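Local structure of 5'-methylthioadenosine nucleosidase / s-adenosylhomocysteine nucleosidase (Brucella melitensis bv. 1, 4PR3) at residues A[40-45]-A[87-92]; A[54-59]-A[65-70]; A[110-113]-A[119-122]; A[124-129]-A[173-178]; A[151-156]-A[164-169]. The protein is a nucleosidase of the phosphorylase superfamily that forms a two-chain assembly and holds adenine in a pocket. All coordinates share one frame; numbering follows the deposited sequence.

Contact 1. Residues A[40-45]-A[87-92]; sequences DAEYGR and LGSAGS. With ADE (adenine), chain C.
Glu42 reaches across from the loop after strand 31-37 and meets Ser89 of strand 83-91, a residue of the adenine pocket, with one carboxylate oxygen. This is the tight part of the contact: OE1 of Glu42 accepts from Ser89 N at 2.7 Å, in a fairly straight bond (164°), and from the Ser89 hydroxyl OG at 2.8 Å. The two donors come differently. The amide lies above the carboxylate plane, whereas the hydroxyl takes the anti lone pair of OE1, away from the other oxygen. Ser89 OG stands between its own backbone N and carbonyl carbon (chi1 61°), which keeps it close enough to its own amide for both to reach one oxygen. The same OG also lies 3.6 Å from C8 of adenine, so the serine that Glu42 holds borders the ligand, and Gly91 N comes to 3.2 Å from adenine N7. The looser part lies around OE2 of Glu42, whose nearest approach to the strand is Gly88 CA at 3.9 Å; on the loop around Glu42, Asp40, Ala41 and Arg45 are exposed. Strand 83-91 is hydrogen-bonded to strand 184-192 through Gly88 and Ala90, Met37 of strand 31-37 packs against Glu42, and helix 207-226 covers Leu87.

Contact 2. Residues A[54-59]-A[65-70]; sequences LMIGVG and VNLASA
Ile56 and Asn66 meet where the chain turns from strand 54-55 into helix 60-76, a short beta-alpha connection in which the helix folds back over the residues that lead into it. The polar part is one hydrogen bond: Asn66 ND2 donates to Ile56 O at 2.9 Å. It is nearly straight (174°) and the acceptor lies in the amide plane of Asn66, yet the donor stands well above the carbonyl plane of Ile56. Asn66 has CG opposite its carbonyl carbon (chi1 -73°), which swings the amide toward the turn. Within the helix, Val65 O receives both Ser69 N and, at 3.1 Å, Ser69 OG, from opposite faces of its plane.

The apolar part centres on the terminal methyl of Ile56, whose CD1 rests on helix 60-76 at Asn66 and Leu67: it lies 3.6 Å from Leu67 CB and equally near Asn66 CB. Leu67 also reaches Val36 of strand 31-37 and helix 170-180, so the contact borders the buried interior. On another side of the helix, Ala68 packs against Ala68 of the second subunit. One turn after Leu67, the methyl CB of Ala70 receives Leu54 CD1 at 3.7 Å.

Contact 3. Residues A[110-113]-A[119-122]; sequences DMDA and EKGV
Met111 and Gly121 join two arms of the long loop between strands 100-108 and 132-133, the second arm being a type II beta turn from Glu119 to Val122. In the first shell, Gly121 N donates a weak, bent hydrogen bond to Met111 O (3.0 Å, 129°). Selenomethionine Met111 has CG anti to the backbone N (chi1 170°), which brings CG to 3.4 Å from Val122 O; beyond it the chain bends and stays near that oxygen. Asp112 and Lys120 run across each other obliquely. The carboxylate touches the aliphatic part of the lysine, Asp112 OD1 at Lys120 CG (3.4 Å) and OD2 at CE, while the opposite charges, Asp112 OD2 and Lys120 NZ, stay 4.3 Å apart, beyond a salt bridge. OD1 of Asp112 has its polar partner in Ser114 N.

Further out, the turn is closed by Val122 N bonding to Glu119 O, and Gly121 takes the positive phi (91°) of its third position. The second subunit lies alongside, its Gly150, Asn151 and Ile152 packing on Met111, Asp112 and Ala113. A water bridges the arms: it accepts from Ala113 N at 2.6 Å and donates to Glu119 O at 2.7 Å and to Val122 O at 2.8 Å.

Contact 4. Residues A[124-129]-A[173-178]; sequences PFLDLP and CLRACQ
At the subunit interface, the loop before strand 132-133 hangs two leucines, Leu126 and Leu128, against Arg175 on the outer side of helix 170-180. The backbones stay well apart, and side chains alone bridge the gap. Leu126 and Arg175 approach from opposite directions, and both leucine methyls touch the guanidinium, CD1 obliquely: CD1 lies 3.4 Å from Arg175 NH2, and CD2 lies 3.7 Å from Arg175 NE. A fully extended first torsion (chi1 179°) carries these methyls out from the loop. Leu128 instead slides past the arginine in the opposite sense, and its CD2 lies over one face of the guanidinium, 3.9 Å from Arg175 CD.

Arg175 is folded, with chi2 and chi3 both near -60°, which curls the guanidinium back over the helix and brings Gln178 CB to its edge, in plane. The main polar partner of the arginine is outside: NE forms a salt bridge with Glu62 of the second subunit; NH1 makes a weak bond to Gln178 OE1. Leu128 CD2 also touches Gln178 OE1 at 3.8 Å. Leu126 itself packs on Glu62 of that subunit, so Leu126 and the ion pair belong to one patch of the interface. The inner side of helix 170-180 packs through Cys173 and Ala176 on Leu67 of helix 60-76, and through Leu174 and Cys177 on Leu184 of strand 184-192.

Contact 5. Residues A[151-156]-A[164-169]; sequences NIVSGK and DMVDME. With ADE (adenine), chain C.
Val153, whose side chain lies on Val166, holds adenine through its backbone: adenine N6 donates to Val153 O at 2.8 Å, and Val153 N donates to adenine N1 at 3.0 Å. The pair reads the N1 and N6 side of the base, and both bonds are fairly straight (159° and 160°); Asp192 also hydrogen-bonds adenine, through OD2. Behind this edge, the two valines pack with their side chains at about a right angle, Val153 CB lying 3.8 Å from Val166 CG2. The same CG2 of Val166, between the backbone N and the carbonyl carbon, lies over one face of the adenine, 3.5 Å from N1. The opposite face receives Ile152, with CG2 3.8 Å from adenine N6. The base is thus held between residues of the two segments, 151-156 and 164-169.

At another point of the ring, Met168 CG lies 3.5 Å from adenine N3. The selenium of Met168, a selenomethionine, touches Ile152 CG1 at 3.6 Å, the two side chains crossing at a slant. Asp167 turns away from this contact; its OD2 forms an Asx turn by accepting Glu169 N at 3.0 Å, and it is met also by Thr170, while Asp167 OD1 pairs with Thr148.

Ile116 and Met111 of the second subunit pack on Ile152 and Met168, putting the pocket wall at the interface. Strand 165-167 pairs with strand 142-148, bonds through Val166 to Gly91 of strand 83-91, and leads at Glu169, the N-cap residue, into helix 170-180.

In the fold
From the N terminus, contact 1 closes a loop of 41 residues between the loop after strand 31-37 and strand 83-91; contact 2, where strand 54-55 passes into helix 60-76, is nested inside it and touches it at Asp40 and Met55. Contact 3 is a short closure after strand 100-108. Contact 4 opens just beyond, with Pro124 on Met111 and Ala113, and reaches helix 170-180; nested inside it, contact 5 closes a short loop before strand 165-167. None cross. Contacts 1, 2 and 5 reach one mixed sheet. Contacts 1 and 5 join through Gly91 and Val166 and share adenine; contact 2 meets contact 5 at Gly59 and Glu169 and contact 4 through Leu67. Contacts 2 to 5 touch the second subunit.

Contact 1. Residues A[40-45]-A[87-92]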
# COMPACT_ATOMS: atom_id res chain seq x y z
N ASP A 40 -16.38 6.46 -5.89
CA ASP A 40 -17.79 6.37 -6.28
C ASP A 40 -18.07 6.95 -7.67
O ASP A 40 -19.15 6.74 -8.22
CB ASP A 40 -18.68 7.04 -5.24
CG ASP A 40 -19.06 6.11 -4.10
OD1 ASP A 40 -18.26 5.97 -3.15
OD2 ASP A 40 -20.16 5.53 -4.15
N ALA A 41 -17.11 7.67 -8.22
CA ALA A 41 -17.26 8.29 -9.53
C ALA A 41 -17.35 7.25 -10.65
O ALA A 41 -18.07 7.45 -11.63
CB ALA A 41 -16.11 9.26 -9.79
N GLU A 42 -16.64 6.15 -10.48
CA GLU A 42 -16.59 5.10 -11.50
C GLU A 42 -17.83 4.20 -11.45
O GLU A 42 -18.09 3.45 -12.39
CB GLU A 42 -15.33 4.25 -11.33
CG GLU A 42 -14.02 5.01 -11.44
CD GLU A 42 -12.85 4.20 -10.93
OE1 GLU A 42 -11.82 4.13 -11.63
OE2 GLU A 42 -12.97 3.62 -9.83
N TYR A 43 -18.58 4.30 -10.36
CA TYR A 43 -19.73 3.42 -10.13
C TYR A 43 -21.00 4.08 -10.65
O TYR A 43 -21.50 5.04 -10.07
CB TYR A 43 -19.84 3.14 -8.63
CG TYR A 43 -20.91 2.16 -8.22
CD1 TYR A 43 -21.01 0.90 -8.81
CD2 TYR A 43 -21.81 2.47 -7.20
CE1 TYR A 43 -21.99 0.00 -8.42
CE2 TYR A 43 -22.78 1.58 -6.81
CZ TYR A 43 -22.87 0.35 -7.42
OH TYR A 43 -23.84 -0.54 -7.02
N GLY A 44 -21.53 3.54 -11.74
CA GLY A 44 -22.67 4.14 -12.42
C GLY A 44 -23.97 3.37 -12.30
O GLY A 44 -24.13 2.53 -11.42
N ARG A 45 -24.90 3.66 -13.21
CA ARG A 45 -26.24 3.08 -13.19
C ARG A 45 -26.26 1.60 -13.56
O ARG A 45 -26.93 0.79 -12.92
CB ARG A 45 -27.17 3.85 -14.12
CG ARG A 45 -27.26 5.35 -13.83
CD ARG A 45 -28.27 6.04 -14.74
NE ARG A 45 -27.85 6.05 -16.14
CZ ARG A 45 -28.29 5.19 -17.06
NH1 ARG A 45 -29.17 4.25 -16.72
NH2 ARG A 45 -27.86 5.27 -18.31
N LEU A 87 -12.21 -3.59 -10.11
CA LEU A 87 -12.60 -2.96 -11.36
C LEU A 87 -12.75 -1.45 -11.23
O LEU A 87 -13.03 -0.94 -10.14
CB LEU A 87 -13.88 -3.58 -11.93
CG LEU A 87 -15.22 -3.15 -11.34
CD1 LEU A 87 -16.35 -3.66 -12.21
CD2 LEU A 87 -15.39 -3.65 -9.91
N GLY A 88 -12.56 -0.74 -12.33
CA GLY A 88 -12.57 0.71 -12.34
C GLY A 88 -12.07 1.22 -13.67
O GLY A 88 -12.16 0.53 -14.68
N SER A 89 -11.54 2.44 -13.69
CA SER A 89 -11.01 2.98 -14.93
C SER A 89 -9.49 2.87 -14.98
O SER A 89 -8.85 2.49 -14.00
CB SER A 89 -11.44 4.44 -15.11
OG SER A 89 -10.93 5.24 -14.05
N ALA A 90 -8.92 3.23 -16.12
CA ALA A 90 -7.48 3.22 -16.31
C ALA A 90 -7.11 4.16 -17.46
O ALA A 90 -7.94 4.43 -18.32
CB ALA A 90 -6.99 1.81 -16.61
N GLY A 91 -5.89 4.66 -17.46
CA GLY A 91 -5.39 5.42 -18.59
C GLY A 91 -4.56 4.57 -19.54
O GLY A 91 -3.97 3.57 -19.12
N SER A 92 -4.53 4.94 -20.81
CA SER A 92 -3.59 4.35 -21.76
C SER A 92 -3.26 5.30 -22.90
O SER A 92 -4.16 5.97 -23.43
CB SER A 92 -4.16 3.05 -22.33
OG SER A 92 -3.19 2.38 -23.11
N9 ADE C . -6.99 5.78 -13.69
C8 ADE C . -7.60 6.36 -14.77
N7 ADE C . -6.80 7.08 -15.51
C5 ADE C . -5.57 6.96 -14.88
C6 ADE C . -4.30 7.50 -15.18
N6 ADE C . -4.06 8.28 -16.23
N1 ADE C . -3.29 7.19 -14.34
C2 ADE C . -3.53 6.41 -13.29
N3 ADE C . -4.68 5.85 -12.91
C4 ADE C . -5.67 6.17 -13.76

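Contact 2. Residues A[54-59]-A[65-70]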
# COMPACT_ATOMS: atom_id res chain seq x y z
N LEU A 54 -17.51 -2.72 -2.49
CA LEU A 54 -16.77 -2.23 -1.35
C LEU A 54 -15.89 -1.07 -1.84
O LEU A 54 -15.15 -1.23 -2.81
CB LEU A 54 -15.87 -3.34 -0.80
CG LEU A 54 -15.65 -3.46 0.71
CD1 LEU A 54 -14.32 -4.13 0.98
CD2 LEU A 54 -15.74 -2.11 1.42
N MSE A 55 -15.98 0.08 -1.18
CA MSE A 55 -15.18 1.22 -1.61
C MSE A 55 -13.79 1.14 -1.00
O MSE A 55 -13.63 1.18 0.22
CB MSE A 55 -15.87 2.53 -1.23
CG MSE A 55 -17.24 2.69 -1.86
SE MSE A 55 -17.27 2.16 -3.75
CE MSE A 55 -15.86 3.30 -4.41
N ILE A 56 -12.79 1.00 -1.86
CA ILE A 56 -11.44 0.64 -1.45
C ILE A 56 -10.51 1.84 -1.23
O ILE A 56 -9.47 1.73 -0.58
CB ILE A 56 -10.88 -0.42 -2.44
CG1 ILE A 56 -11.04 -1.82 -1.85
CG2 ILE A 56 -9.44 -0.16 -2.86
CD1 ILE A 56 -10.71 -1.90 -0.39
N GLY A 57 -10.93 3.01 -1.69
CA GLY A 57 -10.10 4.20 -1.58
C GLY A 57 -9.16 4.36 -2.76
O GLY A 57 -9.12 3.52 -3.66
N VAL A 58 -8.39 5.45 -2.75
CA VAL A 58 -7.55 5.81 -3.89
C VAL A 58 -6.06 5.65 -3.60
O VAL A 58 -5.56 6.12 -2.59
CB VAL A 58 -7.84 7.27 -4.32
CG1 VAL A 58 -6.85 7.73 -5.37
CG2 VAL A 58 -9.27 7.41 -4.82
N GLY A 59 -5.36 4.97 -4.51
CA GLY A 59 -3.93 4.78 -4.38
C GLY A 59 -3.57 3.45 -3.76
O GLY A 59 -4.40 2.81 -3.12
N VAL A 65 -4.46 -1.03 2.61
CA VAL A 65 -4.92 -0.97 3.99
C VAL A 65 -6.39 -1.35 4.11
O VAL A 65 -6.75 -2.18 4.95
CB VAL A 65 -4.67 0.43 4.61
CG1 VAL A 65 -5.38 0.55 5.96
CG2 VAL A 65 -3.18 0.70 4.76
N ASN A 66 -7.23 -0.76 3.27
CA ASN A 66 -8.67 -1.02 3.32
C ASN A 66 -9.07 -2.45 2.95
O ASN A 66 -9.94 -3.03 3.60
CB ASN A 66 -9.43 -0.02 2.45
CG ASN A 66 -9.49 1.36 3.07
OD1 ASN A 66 -9.49 1.51 4.30
ND2 ASN A 66 -9.54 2.39 2.22
N LEU A 67 -8.44 -3.01 1.93
CA LEU A 67 -8.81 -4.36 1.49
C LEU A 67 -8.25 -5.44 2.40
O LEU A 67 -8.91 -6.45 2.64
CB LEU A 67 -8.38 -4.61 0.04
CG LEU A 67 -8.93 -5.88 -0.61
CD1 LEU A 67 -10.45 -5.92 -0.55
CD2 LEU A 67 -8.45 -6.01 -2.05
N ALA A 68 -7.05 -5.24 2.93
CA ALA A 68 -6.46 -6.20 3.85
C ALA A 68 -7.26 -6.28 5.15
O ALA A 68 -7.36 -7.35 5.75
CB ALA A 68 -5.01 -5.86 4.15
N SER A 69 -7.83 -5.16 5.56
CA SER A 69 -8.65 -5.12 6.76
C SER A 69 -9.97 -5.84 6.53
O SER A 69 -10.40 -6.64 7.36
CB SER A 69 -8.94 -3.67 7.18
OG SER A 69 -7.78 -3.06 7.72
N ALA A 70 -10.60 -5.55 5.40
CA ALA A 70 -11.88 -6.17 5.07
C ALA A 70 -11.73 -7.68 4.96
O ALA A 70 -12.53 -8.43 5.52
CB ALA A 70 -12.43 -5.59 3.78

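Contact 3. Residues A[110-113]-A[119-122]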
# COMPACT_ATOMS: atom_id res chain seq x y z
N ASP A 110 5.92 1.96 -8.71
CA ASP A 110 6.53 2.78 -7.68
C ASP A 110 7.71 2.09 -7.04
O ASP A 110 8.48 2.71 -6.30
CB ASP A 110 5.50 3.15 -6.60
CG ASP A 110 4.42 4.07 -7.12
OD1 ASP A 110 4.65 4.72 -8.17
OD2 ASP A 110 3.36 4.16 -6.48
N MSE A 111 7.88 0.80 -7.33
CA MSE A 111 8.91 0.00 -6.69
C MSE A 111 10.19 -0.01 -7.53
O MSE A 111 10.22 -0.61 -8.60
CB MSE A 111 8.41 -1.43 -6.52
CG MSE A 111 9.47 -2.44 -6.08
SE MSE A 111 10.02 -2.20 -4.23
CE MSE A 111 11.76 -1.43 -4.52
N ASP A 112 11.23 0.66 -7.04
CA ASP A 112 12.54 0.57 -7.66
C ASP A 112 13.63 0.31 -6.62
O ASP A 112 13.99 1.20 -5.85
CB ASP A 112 12.85 1.87 -8.42
CG ASP A 112 14.01 1.73 -9.38
OD1 ASP A 112 14.68 0.68 -9.36
OD2 ASP A 112 14.26 2.69 -10.14
N ALA A 113 14.16 -0.91 -6.60
CA ALA A 113 15.28 -1.27 -5.74
C ALA A 113 16.62 -1.32 -6.48
O ALA A 113 17.63 -1.71 -5.91
CB ALA A 113 15.02 -2.59 -5.02
N GLU A 119 16.24 -5.91 -10.05
CA GLU A 119 15.55 -5.50 -11.27
C GLU A 119 14.45 -4.51 -10.92
O GLU A 119 13.78 -4.67 -9.91
CB GLU A 119 14.95 -6.71 -11.99
CG GLU A 119 14.19 -6.36 -13.27
CD GLU A 119 13.47 -7.55 -13.88
OE1 GLU A 119 13.71 -8.68 -13.43
OE2 GLU A 119 12.66 -7.34 -14.82
N LYS A 120 14.27 -3.48 -11.75
CA LYS A 120 13.21 -2.50 -11.54
C LYS A 120 11.85 -3.18 -11.44
O LYS A 120 11.55 -4.08 -12.22
CB LYS A 120 13.18 -1.48 -12.68
CG LYS A 120 14.15 -0.32 -12.53
CD LYS A 120 13.89 0.76 -13.58
CE LYS A 120 14.81 1.96 -13.39
NZ LYS A 120 14.57 3.02 -14.42
N GLY A 121 11.05 -2.77 -10.46
CA GLY A 121 9.72 -3.30 -10.28
C GLY A 121 9.65 -4.49 -9.35
O GLY A 121 8.56 -4.91 -8.95
N VAL A 122 10.81 -5.03 -8.98
CA VAL A 122 10.87 -6.19 -8.10
C VAL A 122 11.04 -5.77 -6.64
O VAL A 122 11.86 -4.91 -6.33
CB VAL A 122 12.01 -7.15 -8.51
CG1 VAL A 122 12.11 -8.31 -7.54
CG2 VAL A 122 11.78 -7.66 -9.93
O HOH W 1 13.34 -3.04 -7.84

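Contact 4. Residues A[124-129]-A[173-178]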
# COMPACT_ATOMS: atom_id res chain seq x y z
N PRO A 124 12.20 -6.54 -2.85
CA PRO A 124 13.15 -7.32 -2.04
C PRO A 124 12.47 -8.25 -1.04
O PRO A 124 11.41 -7.91 -0.50
CB PRO A 124 13.94 -6.24 -1.30
CG PRO A 124 13.87 -5.06 -2.19
CD PRO A 124 12.51 -5.09 -2.80
N PHE A 125 13.08 -9.41 -0.81
CA PHE A 125 12.63 -10.39 0.19
C PHE A 125 11.22 -10.91 -0.08
O PHE A 125 10.55 -11.40 0.83
CB PHE A 125 12.72 -9.82 1.61
CG PHE A 125 14.10 -9.44 2.02
CD1 PHE A 125 15.00 -10.40 2.45
CD2 PHE A 125 14.52 -8.11 1.97
CE1 PHE A 125 16.28 -10.05 2.83
CE2 PHE A 125 15.80 -7.76 2.35
CZ PHE A 125 16.68 -8.73 2.79
N LEU A 126 10.80 -10.83 -1.33
CA LEU A 126 9.48 -11.30 -1.72
C LEU A 126 9.66 -12.07 -3.02
O LEU A 126 10.19 -11.53 -3.99
CB LEU A 126 8.54 -10.12 -1.94
CG LEU A 126 7.12 -10.44 -2.39
CD1 LEU A 126 6.39 -11.26 -1.33
CD2 LEU A 126 6.35 -9.17 -2.72
N ASP A 127 9.20 -13.31 -3.05
CA ASP A 127 9.41 -14.08 -4.26
C ASP A 127 8.18 -13.82 -5.10
O ASP A 127 7.13 -14.42 -4.91
CB ASP A 127 9.51 -15.57 -3.91
CG ASP A 127 10.21 -16.38 -4.99
OD1 ASP A 127 11.23 -15.91 -5.53
OD2 ASP A 127 9.74 -17.50 -5.28
N LEU A 128 8.35 -12.89 -6.04
CA LEU A 128 7.35 -12.58 -7.05
C LEU A 128 8.12 -12.02 -8.23
O LEU A 128 9.13 -11.35 -8.04
CB LEU A 128 6.36 -11.56 -6.50
CG LEU A 128 4.87 -11.81 -6.73
CD1 LEU A 128 4.47 -13.22 -6.32
CD2 LEU A 128 4.04 -10.78 -5.97
N PRO A 129 7.65 -12.27 -9.46
CA PRO A 129 8.39 -11.63 -10.56
C PRO A 129 7.98 -10.17 -10.67
O PRO A 129 7.10 -9.73 -9.94
CB PRO A 129 7.93 -12.42 -11.78
CG PRO A 129 6.55 -12.90 -11.42
CD PRO A 129 6.58 -13.16 -9.94
N CYS A 173 -4.37 -4.52 -4.45
CA CYS A 173 -5.45 -5.48 -4.22
C CYS A 173 -4.90 -6.89 -4.29
O CYS A 173 -5.28 -7.75 -3.48
CB CYS A 173 -6.55 -5.31 -5.26
SG CYS A 173 -7.43 -3.74 -5.18
N LEU A 174 -4.02 -7.13 -5.25
CA LEU A 174 -3.43 -8.44 -5.47
C LEU A 174 -2.69 -8.94 -4.24
O LEU A 174 -2.91 -10.07 -3.79
CB LEU A 174 -2.49 -8.41 -6.67
CG LEU A 174 -1.86 -9.77 -7.00
CD1 LEU A 174 -2.94 -10.79 -7.30
CD2 LEU A 174 -0.89 -9.64 -8.16
N ARG A 175 -1.80 -8.11 -3.72
CA ARG A 175 -0.99 -8.49 -2.56
C ARG A 175 -1.86 -8.75 -1.35
O ARG A 175 -1.55 -9.61 -0.53
CB ARG A 175 0.05 -7.41 -2.25
CG ARG A 175 1.06 -7.20 -3.37
CD ARG A 175 1.87 -8.46 -3.65
NE ARG A 175 2.64 -8.89 -2.49
CZ ARG A 175 2.45 -10.04 -1.85
NH1 ARG A 175 1.53 -10.89 -2.26
NH2 ARG A 175 3.21 -10.33 -0.80
N ALA A 176 -2.96 -8.01 -1.24
CA ALA A 176 -3.94 -8.23 -0.18
C ALA A 176 -4.65 -9.57 -0.35
O ALA A 176 -4.84 -10.31 0.62
CB ALA A 176 -4.95 -7.09 -0.15
N CYS A 177 -5.03 -9.89 -1.58
CA CYS A 177 -5.70 -11.15 -1.88
C CYS A 177 -4.77 -12.35 -1.72
O CYS A 177 -5.18 -13.40 -1.23
CB CYS A 177 -6.29 -11.13 -3.29
SG CYS A 177 -7.62 -9.93 -3.53
N GLN A 178 -3.52 -12.19 -2.14
CA GLN A 178 -2.53 -13.26 -2.00
C GLN A 178 -2.22 -13.51 -0.53
O GLN A 178 -1.92 -14.63 -0.13
CB GLN A 178 -1.24 -12.90 -2.75
CG GLN A 178 -1.37 -12.99 -4.26
CD GLN A 178 -0.11 -12.55 -4.98
OE1 GLN A 178 0.64 -11.70 -4.49
NE2 GLN A 178 0.14 -13.13 -6.15

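Contact 5. Residues A[151-156]-A[164-169]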
# COMPACT_ATOMS: atom_id res chain seq x y z
N ASN A 151 0.74 7.61 -8.76
CA ASN A 151 0.63 8.77 -9.63
C ASN A 151 -0.36 8.56 -10.77
O ASN A 151 -0.47 7.47 -11.32
CB ASN A 151 2.00 9.16 -10.20
CG ASN A 151 2.57 8.09 -11.11
OD1 ASN A 151 2.30 6.90 -10.94
ND2 ASN A 151 3.39 8.50 -12.07
N ILE A 152 -1.10 9.62 -11.09
CA ILE A 152 -1.89 9.64 -12.31
C ILE A 152 -0.95 9.91 -13.48
O ILE A 152 -0.24 10.91 -13.50
CB ILE A 152 -2.97 10.73 -12.26
CG1 ILE A 152 -4.07 10.33 -11.28
CG2 ILE A 152 -3.54 10.97 -13.65
CD1 ILE A 152 -5.18 11.34 -11.17
N VAL A 153 -0.94 9.00 -14.44
CA VAL A 153 -0.02 9.10 -15.56
C VAL A 153 -0.64 9.92 -16.69
O VAL A 153 -1.76 9.65 -17.13
CB VAL A 153 0.37 7.71 -16.08
CG1 VAL A 153 1.41 7.83 -17.17
CG2 VAL A 153 0.89 6.85 -14.94
N SER A 154 0.09 10.93 -17.14
CA SER A 154 -0.38 11.78 -18.23
C SER A 154 0.76 12.24 -19.13
O SER A 154 1.93 12.20 -18.75
CB SER A 154 -1.15 12.98 -17.68
OG SER A 154 -1.68 13.76 -18.73
N GLY A 155 0.40 12.67 -20.34
CA GLY A 155 1.36 13.19 -21.30
C GLY A 155 2.48 12.21 -21.58
O GLY A 155 2.24 11.05 -21.90
N LYS A 156 3.72 12.67 -21.47
CA LYS A 156 4.86 11.81 -21.70
C LYS A 156 5.07 10.87 -20.52
O LYS A 156 4.79 11.22 -19.38
CB LYS A 156 6.12 12.64 -21.94
N ASP A 164 0.46 -1.94 -20.85
CA ASP A 164 -0.51 -1.38 -21.79
C ASP A 164 -1.32 -0.24 -21.18
O ASP A 164 -1.65 0.73 -21.86
CB ASP A 164 -1.47 -2.46 -22.29
CG ASP A 164 -0.77 -3.55 -23.08
OD1 ASP A 164 0.32 -3.29 -23.61
OD2 ASP A 164 -1.33 -4.67 -23.15
N MSE A 165 -1.64 -0.38 -19.90
CA MSE A 165 -2.49 0.60 -19.22
C MSE A 165 -2.04 0.83 -17.78
O MSE A 165 -1.24 0.06 -17.24
CB MSE A 165 -3.95 0.16 -19.26
CG MSE A 165 -4.15 -1.33 -19.05
SE MSE A 165 -6.02 -1.86 -18.80
CE MSE A 165 -6.76 -1.26 -20.46
N VAL A 166 -2.54 1.90 -17.17
CA VAL A 166 -2.12 2.28 -15.82
C VAL A 166 -3.30 2.50 -14.87
O VAL A 166 -4.34 3.04 -15.27
CB VAL A 166 -1.24 3.56 -15.84
CG1 VAL A 166 0.04 3.33 -16.63
CG2 VAL A 166 -2.01 4.74 -16.42
N ASP A 167 -3.14 2.08 -13.62
CA ASP A 167 -4.12 2.39 -12.59
C ASP A 167 -3.44 2.67 -11.25
O ASP A 167 -2.21 2.60 -11.14
CB ASP A 167 -5.14 1.25 -12.43
CG ASP A 167 -4.66 0.16 -11.48
OD1 ASP A 167 -3.47 -0.22 -11.55
OD2 ASP A 167 -5.48 -0.31 -10.66
N MSE A 168 -4.23 3.04 -10.25
CA MSE A 168 -3.70 3.31 -8.92
C MSE A 168 -3.91 2.27 -7.82
O MSE A 168 -3.51 2.49 -6.68
CB MSE A 168 -4.14 4.70 -8.48
CG MSE A 168 -3.73 5.73 -9.51
SE MSE A 168 -4.54 7.45 -9.19
CE MSE A 168 -3.84 7.75 -7.39
N GLU A 169 -4.55 1.15 -8.15
CA GLU A 169 -5.10 0.24 -7.14
C GLU A 169 -4.67 -1.22 -7.25
O GLU A 169 -4.17 -1.80 -6.29
CB GLU A 169 -6.62 0.34 -7.05
CG GLU A 169 -7.12 1.57 -6.30
CD GLU A 169 -7.19 2.80 -7.18
OE1 GLU A 169 -7.62 2.67 -8.35
OE2 GLU A 169 -6.82 3.89 -6.70
N9 ADE C . -6.99 5.78 -13.69
C8 ADE C . -7.60 6.36 -14.77
N7 ADE C . -6.80 7.08 -15.51
C5 ADE C . -5.57 6.96 -14.88
C6 ADE C . -4.30 7.50 -15.18
N6 ADE C . -4.06 8.28 -16.23
N1 ADE C . -3.29 7.19 -14.34
C2 ADE C . -3.53 6.41 -13.29
N3 ADE C . -4.68 5.85 -12.91
C4 ADE C . -5.67 6.17 -13.76